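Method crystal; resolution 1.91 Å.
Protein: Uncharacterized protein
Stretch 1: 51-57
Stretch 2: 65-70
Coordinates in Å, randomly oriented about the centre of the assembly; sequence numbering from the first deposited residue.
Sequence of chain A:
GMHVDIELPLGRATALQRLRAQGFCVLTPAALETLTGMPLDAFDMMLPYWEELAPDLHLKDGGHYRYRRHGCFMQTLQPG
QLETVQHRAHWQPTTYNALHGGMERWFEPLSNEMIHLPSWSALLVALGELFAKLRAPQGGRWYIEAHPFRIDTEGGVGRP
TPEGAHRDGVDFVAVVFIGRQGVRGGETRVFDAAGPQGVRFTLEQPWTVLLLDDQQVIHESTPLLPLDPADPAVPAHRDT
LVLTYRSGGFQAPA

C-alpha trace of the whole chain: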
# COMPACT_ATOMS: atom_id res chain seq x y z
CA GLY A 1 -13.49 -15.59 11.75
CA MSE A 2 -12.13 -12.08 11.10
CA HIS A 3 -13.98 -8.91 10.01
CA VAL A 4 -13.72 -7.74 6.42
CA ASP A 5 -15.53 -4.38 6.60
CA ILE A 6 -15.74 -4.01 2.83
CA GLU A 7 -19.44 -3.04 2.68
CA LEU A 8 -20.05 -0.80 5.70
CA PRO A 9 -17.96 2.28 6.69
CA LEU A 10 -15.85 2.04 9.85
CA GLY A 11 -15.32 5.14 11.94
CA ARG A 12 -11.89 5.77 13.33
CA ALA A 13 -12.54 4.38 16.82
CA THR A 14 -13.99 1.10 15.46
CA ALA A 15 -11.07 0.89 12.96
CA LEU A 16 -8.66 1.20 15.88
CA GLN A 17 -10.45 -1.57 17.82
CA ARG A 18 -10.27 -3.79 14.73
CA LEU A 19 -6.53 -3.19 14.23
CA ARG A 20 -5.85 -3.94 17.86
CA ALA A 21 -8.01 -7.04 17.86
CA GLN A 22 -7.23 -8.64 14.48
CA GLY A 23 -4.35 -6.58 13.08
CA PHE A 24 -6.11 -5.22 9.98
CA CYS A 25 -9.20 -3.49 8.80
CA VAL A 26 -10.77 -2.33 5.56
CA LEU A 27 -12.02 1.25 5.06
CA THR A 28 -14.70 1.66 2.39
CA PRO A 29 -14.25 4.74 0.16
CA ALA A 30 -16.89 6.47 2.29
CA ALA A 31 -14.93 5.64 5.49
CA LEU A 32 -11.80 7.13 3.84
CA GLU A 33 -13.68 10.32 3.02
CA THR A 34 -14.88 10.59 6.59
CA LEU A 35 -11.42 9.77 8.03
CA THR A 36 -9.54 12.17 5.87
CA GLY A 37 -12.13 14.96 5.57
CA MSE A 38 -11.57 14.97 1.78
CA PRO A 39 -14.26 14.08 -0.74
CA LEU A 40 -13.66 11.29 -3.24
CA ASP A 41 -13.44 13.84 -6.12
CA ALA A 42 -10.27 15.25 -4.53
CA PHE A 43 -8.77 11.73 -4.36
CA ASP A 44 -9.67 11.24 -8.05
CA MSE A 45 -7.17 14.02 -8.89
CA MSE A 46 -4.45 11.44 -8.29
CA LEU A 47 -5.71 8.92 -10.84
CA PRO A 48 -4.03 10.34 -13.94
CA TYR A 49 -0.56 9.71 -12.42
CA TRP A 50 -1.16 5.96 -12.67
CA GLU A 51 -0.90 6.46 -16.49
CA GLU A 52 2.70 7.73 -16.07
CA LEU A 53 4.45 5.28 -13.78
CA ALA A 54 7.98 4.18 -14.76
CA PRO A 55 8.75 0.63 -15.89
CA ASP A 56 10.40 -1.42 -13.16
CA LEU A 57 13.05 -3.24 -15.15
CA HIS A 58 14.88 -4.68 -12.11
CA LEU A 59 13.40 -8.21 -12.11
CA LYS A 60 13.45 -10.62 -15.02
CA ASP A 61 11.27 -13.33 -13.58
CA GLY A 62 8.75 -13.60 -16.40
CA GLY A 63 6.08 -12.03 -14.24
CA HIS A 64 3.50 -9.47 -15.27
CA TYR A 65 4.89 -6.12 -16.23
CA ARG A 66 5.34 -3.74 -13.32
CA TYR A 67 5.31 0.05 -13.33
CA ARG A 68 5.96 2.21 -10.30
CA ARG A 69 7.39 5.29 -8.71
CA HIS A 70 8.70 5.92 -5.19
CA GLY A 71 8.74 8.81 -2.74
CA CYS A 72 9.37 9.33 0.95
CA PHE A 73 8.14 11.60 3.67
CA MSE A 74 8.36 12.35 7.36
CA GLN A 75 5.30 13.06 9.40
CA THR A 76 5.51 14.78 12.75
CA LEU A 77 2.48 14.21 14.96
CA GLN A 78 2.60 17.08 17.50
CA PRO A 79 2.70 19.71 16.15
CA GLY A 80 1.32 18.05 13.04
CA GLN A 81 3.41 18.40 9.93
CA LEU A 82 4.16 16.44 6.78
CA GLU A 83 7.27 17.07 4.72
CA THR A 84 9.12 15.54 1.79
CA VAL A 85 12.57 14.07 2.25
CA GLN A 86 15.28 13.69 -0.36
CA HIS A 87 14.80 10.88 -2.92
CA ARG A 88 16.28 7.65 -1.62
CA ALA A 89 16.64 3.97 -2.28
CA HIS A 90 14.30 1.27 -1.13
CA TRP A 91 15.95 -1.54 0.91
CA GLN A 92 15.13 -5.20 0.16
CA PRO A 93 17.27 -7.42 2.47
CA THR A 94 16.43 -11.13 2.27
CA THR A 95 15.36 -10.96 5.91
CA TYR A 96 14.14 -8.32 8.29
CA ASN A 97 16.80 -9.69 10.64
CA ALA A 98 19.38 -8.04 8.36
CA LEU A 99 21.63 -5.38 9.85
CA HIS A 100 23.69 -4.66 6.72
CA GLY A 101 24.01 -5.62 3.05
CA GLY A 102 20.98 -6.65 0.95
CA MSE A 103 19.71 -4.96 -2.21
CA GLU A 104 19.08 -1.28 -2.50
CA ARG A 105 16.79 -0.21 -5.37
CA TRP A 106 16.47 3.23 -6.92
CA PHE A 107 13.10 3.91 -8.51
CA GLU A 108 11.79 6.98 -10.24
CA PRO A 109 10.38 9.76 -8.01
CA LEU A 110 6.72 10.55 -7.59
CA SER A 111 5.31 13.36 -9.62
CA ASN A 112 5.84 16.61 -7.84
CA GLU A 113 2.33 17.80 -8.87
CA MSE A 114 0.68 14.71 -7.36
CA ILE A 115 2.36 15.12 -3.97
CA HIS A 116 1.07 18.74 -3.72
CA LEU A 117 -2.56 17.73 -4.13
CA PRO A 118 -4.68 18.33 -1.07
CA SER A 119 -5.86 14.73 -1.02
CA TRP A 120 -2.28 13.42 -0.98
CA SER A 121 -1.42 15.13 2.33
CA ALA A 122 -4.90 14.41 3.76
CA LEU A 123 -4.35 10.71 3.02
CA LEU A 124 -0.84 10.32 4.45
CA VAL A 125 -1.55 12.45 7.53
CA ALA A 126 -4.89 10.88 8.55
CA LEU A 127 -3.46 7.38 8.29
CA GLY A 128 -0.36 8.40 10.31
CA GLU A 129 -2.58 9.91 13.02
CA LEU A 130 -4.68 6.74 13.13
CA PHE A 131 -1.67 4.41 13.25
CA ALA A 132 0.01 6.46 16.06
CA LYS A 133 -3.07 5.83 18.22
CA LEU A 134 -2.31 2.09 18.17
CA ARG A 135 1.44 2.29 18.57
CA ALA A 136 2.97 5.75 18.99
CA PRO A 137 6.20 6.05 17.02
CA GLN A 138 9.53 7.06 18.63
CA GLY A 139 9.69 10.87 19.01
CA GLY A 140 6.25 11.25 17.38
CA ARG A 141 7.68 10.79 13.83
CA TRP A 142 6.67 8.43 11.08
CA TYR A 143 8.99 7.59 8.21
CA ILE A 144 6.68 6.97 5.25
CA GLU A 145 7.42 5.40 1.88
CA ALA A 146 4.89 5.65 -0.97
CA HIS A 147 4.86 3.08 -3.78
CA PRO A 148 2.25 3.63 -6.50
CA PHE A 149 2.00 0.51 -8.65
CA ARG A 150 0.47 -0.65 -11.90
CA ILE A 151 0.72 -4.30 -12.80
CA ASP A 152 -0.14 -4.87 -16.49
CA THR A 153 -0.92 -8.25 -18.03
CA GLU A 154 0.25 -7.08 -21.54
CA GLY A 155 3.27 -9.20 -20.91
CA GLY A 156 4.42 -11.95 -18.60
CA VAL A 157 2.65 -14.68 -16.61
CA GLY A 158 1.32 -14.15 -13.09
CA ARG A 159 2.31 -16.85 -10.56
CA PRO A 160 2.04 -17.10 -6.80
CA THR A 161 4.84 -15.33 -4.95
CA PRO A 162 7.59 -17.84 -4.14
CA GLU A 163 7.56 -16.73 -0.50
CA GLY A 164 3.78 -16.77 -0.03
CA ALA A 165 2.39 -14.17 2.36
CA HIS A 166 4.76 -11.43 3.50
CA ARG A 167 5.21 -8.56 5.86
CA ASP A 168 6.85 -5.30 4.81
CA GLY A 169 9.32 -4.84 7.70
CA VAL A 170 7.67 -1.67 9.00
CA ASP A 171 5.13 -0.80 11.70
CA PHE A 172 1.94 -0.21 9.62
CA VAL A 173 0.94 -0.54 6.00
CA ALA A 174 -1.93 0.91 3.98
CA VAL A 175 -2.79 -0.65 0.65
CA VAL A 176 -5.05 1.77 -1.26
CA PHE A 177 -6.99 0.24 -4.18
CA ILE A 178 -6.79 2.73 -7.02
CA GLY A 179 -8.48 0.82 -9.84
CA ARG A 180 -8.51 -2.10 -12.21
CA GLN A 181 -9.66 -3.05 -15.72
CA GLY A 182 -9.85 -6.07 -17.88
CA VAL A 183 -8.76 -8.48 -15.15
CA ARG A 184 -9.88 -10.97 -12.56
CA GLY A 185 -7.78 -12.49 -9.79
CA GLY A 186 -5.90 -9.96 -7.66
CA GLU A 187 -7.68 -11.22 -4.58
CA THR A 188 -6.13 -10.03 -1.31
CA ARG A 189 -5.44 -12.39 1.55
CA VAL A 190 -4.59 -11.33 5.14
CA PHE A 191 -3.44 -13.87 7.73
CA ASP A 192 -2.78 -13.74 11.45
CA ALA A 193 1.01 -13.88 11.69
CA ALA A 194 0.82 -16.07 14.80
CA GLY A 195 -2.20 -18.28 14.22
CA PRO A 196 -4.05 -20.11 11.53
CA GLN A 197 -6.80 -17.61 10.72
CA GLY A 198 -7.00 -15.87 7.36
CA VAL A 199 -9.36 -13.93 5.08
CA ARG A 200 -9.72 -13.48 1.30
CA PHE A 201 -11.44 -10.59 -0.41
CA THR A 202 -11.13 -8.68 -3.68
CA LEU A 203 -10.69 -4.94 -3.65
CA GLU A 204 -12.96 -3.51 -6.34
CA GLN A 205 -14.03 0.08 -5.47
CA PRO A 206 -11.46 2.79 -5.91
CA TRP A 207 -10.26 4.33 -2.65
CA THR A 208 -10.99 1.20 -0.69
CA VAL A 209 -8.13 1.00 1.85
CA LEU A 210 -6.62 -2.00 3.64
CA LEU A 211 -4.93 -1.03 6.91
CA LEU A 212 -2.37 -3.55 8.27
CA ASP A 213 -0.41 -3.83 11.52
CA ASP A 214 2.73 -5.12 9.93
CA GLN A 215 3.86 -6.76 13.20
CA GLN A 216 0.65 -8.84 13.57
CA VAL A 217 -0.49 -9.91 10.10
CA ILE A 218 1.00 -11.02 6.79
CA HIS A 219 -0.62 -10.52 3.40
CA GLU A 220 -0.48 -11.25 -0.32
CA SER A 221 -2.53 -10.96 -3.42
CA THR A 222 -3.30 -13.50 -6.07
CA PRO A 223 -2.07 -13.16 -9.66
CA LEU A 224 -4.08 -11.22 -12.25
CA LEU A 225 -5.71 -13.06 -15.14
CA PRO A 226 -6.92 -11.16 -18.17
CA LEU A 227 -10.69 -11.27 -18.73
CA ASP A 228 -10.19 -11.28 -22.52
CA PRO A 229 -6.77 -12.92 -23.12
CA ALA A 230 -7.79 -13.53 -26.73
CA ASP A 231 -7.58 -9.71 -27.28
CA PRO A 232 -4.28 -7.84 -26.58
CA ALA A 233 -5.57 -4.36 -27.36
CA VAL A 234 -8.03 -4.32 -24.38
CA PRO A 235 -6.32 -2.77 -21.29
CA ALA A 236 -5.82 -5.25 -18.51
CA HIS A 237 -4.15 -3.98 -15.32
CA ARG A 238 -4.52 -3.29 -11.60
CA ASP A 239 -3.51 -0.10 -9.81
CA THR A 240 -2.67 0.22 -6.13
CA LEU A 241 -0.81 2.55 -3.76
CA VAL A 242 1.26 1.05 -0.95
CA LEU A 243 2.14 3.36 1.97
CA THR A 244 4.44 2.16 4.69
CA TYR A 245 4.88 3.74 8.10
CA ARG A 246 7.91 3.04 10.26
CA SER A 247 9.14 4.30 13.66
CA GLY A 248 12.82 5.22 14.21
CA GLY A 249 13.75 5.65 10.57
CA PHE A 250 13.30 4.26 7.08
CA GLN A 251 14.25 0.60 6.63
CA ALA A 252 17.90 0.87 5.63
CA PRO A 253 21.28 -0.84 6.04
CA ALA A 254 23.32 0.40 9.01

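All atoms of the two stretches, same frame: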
# COMPACT_ATOMS: atom_id res chain seq x y z
N GLU A 51 -1.20 6.66 -15.07
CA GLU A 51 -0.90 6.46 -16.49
C GLU A 51 0.57 6.79 -16.82
O GLU A 51 0.99 6.63 -17.96
CB GLU A 51 -1.82 7.30 -17.37
CG GLU A 51 -3.28 7.14 -17.08
CD GLU A 51 -3.74 5.70 -17.26
OE1 GLU A 51 -3.18 4.97 -18.12
OE2 GLU A 51 -4.67 5.30 -16.51
N GLU A 52 1.34 7.23 -15.83
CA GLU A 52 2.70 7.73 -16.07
C GLU A 52 3.72 7.13 -15.12
O GLU A 52 4.70 7.80 -14.78
CB GLU A 52 2.72 9.23 -15.86
CG GLU A 52 1.81 10.02 -16.80
CD GLU A 52 1.92 11.53 -16.54
OE1 GLU A 52 2.14 11.95 -15.37
OE2 GLU A 52 1.80 12.30 -17.52
N LEU A 53 3.49 5.91 -14.66
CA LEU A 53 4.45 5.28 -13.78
C LEU A 53 5.60 4.73 -14.63
O LEU A 53 5.40 4.42 -15.82
CB LEU A 53 3.79 4.21 -12.90
CG LEU A 53 2.67 4.68 -11.99
CD1 LEU A 53 1.98 3.46 -11.32
CD2 LEU A 53 3.13 5.71 -10.97
N ALA A 54 6.79 4.63 -14.04
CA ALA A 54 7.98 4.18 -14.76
C ALA A 54 8.10 2.66 -14.76
O ALA A 54 7.75 1.99 -13.79
CB ALA A 54 9.22 4.79 -14.18
N PRO A 55 8.62 2.08 -15.86
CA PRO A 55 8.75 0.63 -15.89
C PRO A 55 9.76 0.24 -14.84
O PRO A 55 10.73 0.96 -14.66
CB PRO A 55 9.27 0.32 -17.29
CG PRO A 55 9.80 1.63 -17.81
CD PRO A 55 9.10 2.74 -17.10
N ASP A 56 9.48 -0.85 -14.11
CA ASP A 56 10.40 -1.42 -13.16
C ASP A 56 11.11 -2.55 -13.89
O ASP A 56 10.57 -3.64 -14.03
CB ASP A 56 9.65 -1.95 -11.92
CG ASP A 56 10.54 -2.74 -10.93
OD1 ASP A 56 11.75 -2.90 -11.20
OD2 ASP A 56 10.01 -3.23 -9.88
N LEU A 57 12.31 -2.29 -14.36
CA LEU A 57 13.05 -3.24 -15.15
C LEU A 57 14.03 -4.05 -14.31
O LEU A 57 14.90 -4.71 -14.86
CB LEU A 57 13.76 -2.50 -16.28
CG LEU A 57 12.83 -1.66 -17.17
CD1 LEU A 57 13.61 -0.77 -18.10
CD2 LEU A 57 11.85 -2.54 -17.96
N TYR A 65 4.17 -7.37 -16.16
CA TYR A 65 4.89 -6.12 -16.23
C TYR A 65 4.49 -5.18 -15.12
O TYR A 65 3.27 -4.93 -14.88
CB TYR A 65 4.60 -5.42 -17.55
CG TYR A 65 5.14 -6.07 -18.80
CD1 TYR A 65 5.98 -7.18 -18.76
CD2 TYR A 65 4.84 -5.54 -20.05
CE1 TYR A 65 6.47 -7.77 -19.94
CE2 TYR A 65 5.33 -6.12 -21.23
CZ TYR A 65 6.14 -7.23 -21.17
OH TYR A 65 6.62 -7.77 -22.36
N ARG A 66 5.52 -4.63 -14.47
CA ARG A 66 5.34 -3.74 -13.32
C ARG A 66 5.82 -2.32 -13.62
O ARG A 66 6.90 -2.12 -14.13
CB ARG A 66 6.08 -4.31 -12.12
CG ARG A 66 5.85 -3.48 -10.84
CD ARG A 66 6.13 -4.28 -9.61
NE ARG A 66 7.56 -4.57 -9.47
CZ ARG A 66 8.03 -5.70 -8.95
NH1 ARG A 66 7.19 -6.64 -8.54
NH2 ARG A 66 9.35 -5.90 -8.82
N TYR A 67 4.97 -1.35 -13.33
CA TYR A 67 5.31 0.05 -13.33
C TYR A 67 5.13 0.64 -11.95
O TYR A 67 4.18 0.29 -11.21
CB TYR A 67 4.39 0.79 -14.29
CG TYR A 67 4.40 0.21 -15.70
CD1 TYR A 67 3.62 -0.91 -16.03
CD2 TYR A 67 5.21 0.74 -16.68
CE1 TYR A 67 3.63 -1.45 -17.29
CE2 TYR A 67 5.22 0.20 -17.95
CZ TYR A 67 4.43 -0.88 -18.26
OH TYR A 67 4.48 -1.41 -19.52
N ARG A 68 5.98 1.60 -11.62
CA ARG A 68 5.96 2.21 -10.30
C ARG A 68 6.74 3.51 -10.26
O ARG A 68 7.42 3.91 -11.22
CB ARG A 68 6.57 1.25 -9.28
CG ARG A 68 8.08 1.06 -9.46
CD ARG A 68 8.60 -0.18 -8.84
NE ARG A 68 8.55 -0.12 -7.38
CZ ARG A 68 8.78 -1.16 -6.58
NH1 ARG A 68 9.10 -2.34 -7.08
NH2 ARG A 68 8.69 -1.00 -5.26
N ARG A 69 6.57 4.17 -9.13
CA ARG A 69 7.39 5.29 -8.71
C ARG A 69 7.46 5.21 -7.20
O ARG A 69 6.78 4.35 -6.60
CB ARG A 69 6.78 6.60 -9.14
CG ARG A 69 6.93 6.93 -10.62
CD ARG A 69 6.30 8.24 -10.92
NE ARG A 69 6.39 8.48 -12.35
CZ ARG A 69 7.49 8.84 -13.00
NH1 ARG A 69 8.63 9.10 -12.37
NH2 ARG A 69 7.42 8.95 -14.31
N HIS A 70 8.33 6.03 -6.61
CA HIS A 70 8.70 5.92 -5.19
C HIS A 70 8.96 7.31 -4.62
O HIS A 70 9.50 8.20 -5.30
CB HIS A 70 9.93 5.02 -5.08
CG HIS A 70 10.44 4.82 -3.68
ND1 HIS A 70 11.77 4.97 -3.36
CD2 HIS A 70 9.81 4.43 -2.54
CE1 HIS A 70 11.94 4.71 -2.07
NE2 HIS A 70 10.77 4.36 -1.56

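What holds the two backbones together? A short antiparallel ladder does, in which Ala54 and Arg68 form a hydrogen-bonded pair: Ala54 N donates to Arg68 O at 3.0 Å, and Arg68 N donates to Ala54 O at 2.8 Å, the latter the straighter of the two. Two residues along, Asp56 N donates to Arg66 O at 2.9 Å and is nearly linear. Pro55, which has no amide hydrogen to give, sits opposite Tyr67 in the non-hydrogen-bonded position, a position where no amide hydrogen is called on to bond Tyr67. Ala54 O also receives a CA-H...O contact from Tyr67 CA at 3.2 Å.

How is the charge of Asp56 met? The CA-to-CB bond of Asp56 points toward the other stretch, and a single oxygen, OD2, gathers two arginines in salt bridges. Arg66 approaches with both NE (2.8 Å to Asp56 OD2) and NH2 (2.9 Å to Asp56 OD2), while Arg68 NH1 lies 3.1 Å from Asp56 OD2. In both cases the oxygen lies at the guanidinium edge, near its plane, where the N-H bonds can be directed at it. One carboxylate oxygen is therefore shared by two cationic groups.

Does every arginine in the contact pair with an acid across it? Arg69 meets a backbone oxygen instead: its NE and NH2 both donate to Glu52 O, each at 3.0 Å. This fork ties Glu52 to the residue following the strand of the other stretch. Ala54 N lies over one face of the same guanidinium.

Where do apolar groups meet? Tyr67 lies beside Leu53 and Pro55. Leu53 CB packs 3.7 Å from Tyr67 CB, and Pro55 CB comes within 4.1 Å of Tyr67 CE2, on the sheet face that Pro55 and Tyr67 share. Leu53 CD2 also reaches the aliphatic part of Arg69, 4.0 Å from Arg69 CG.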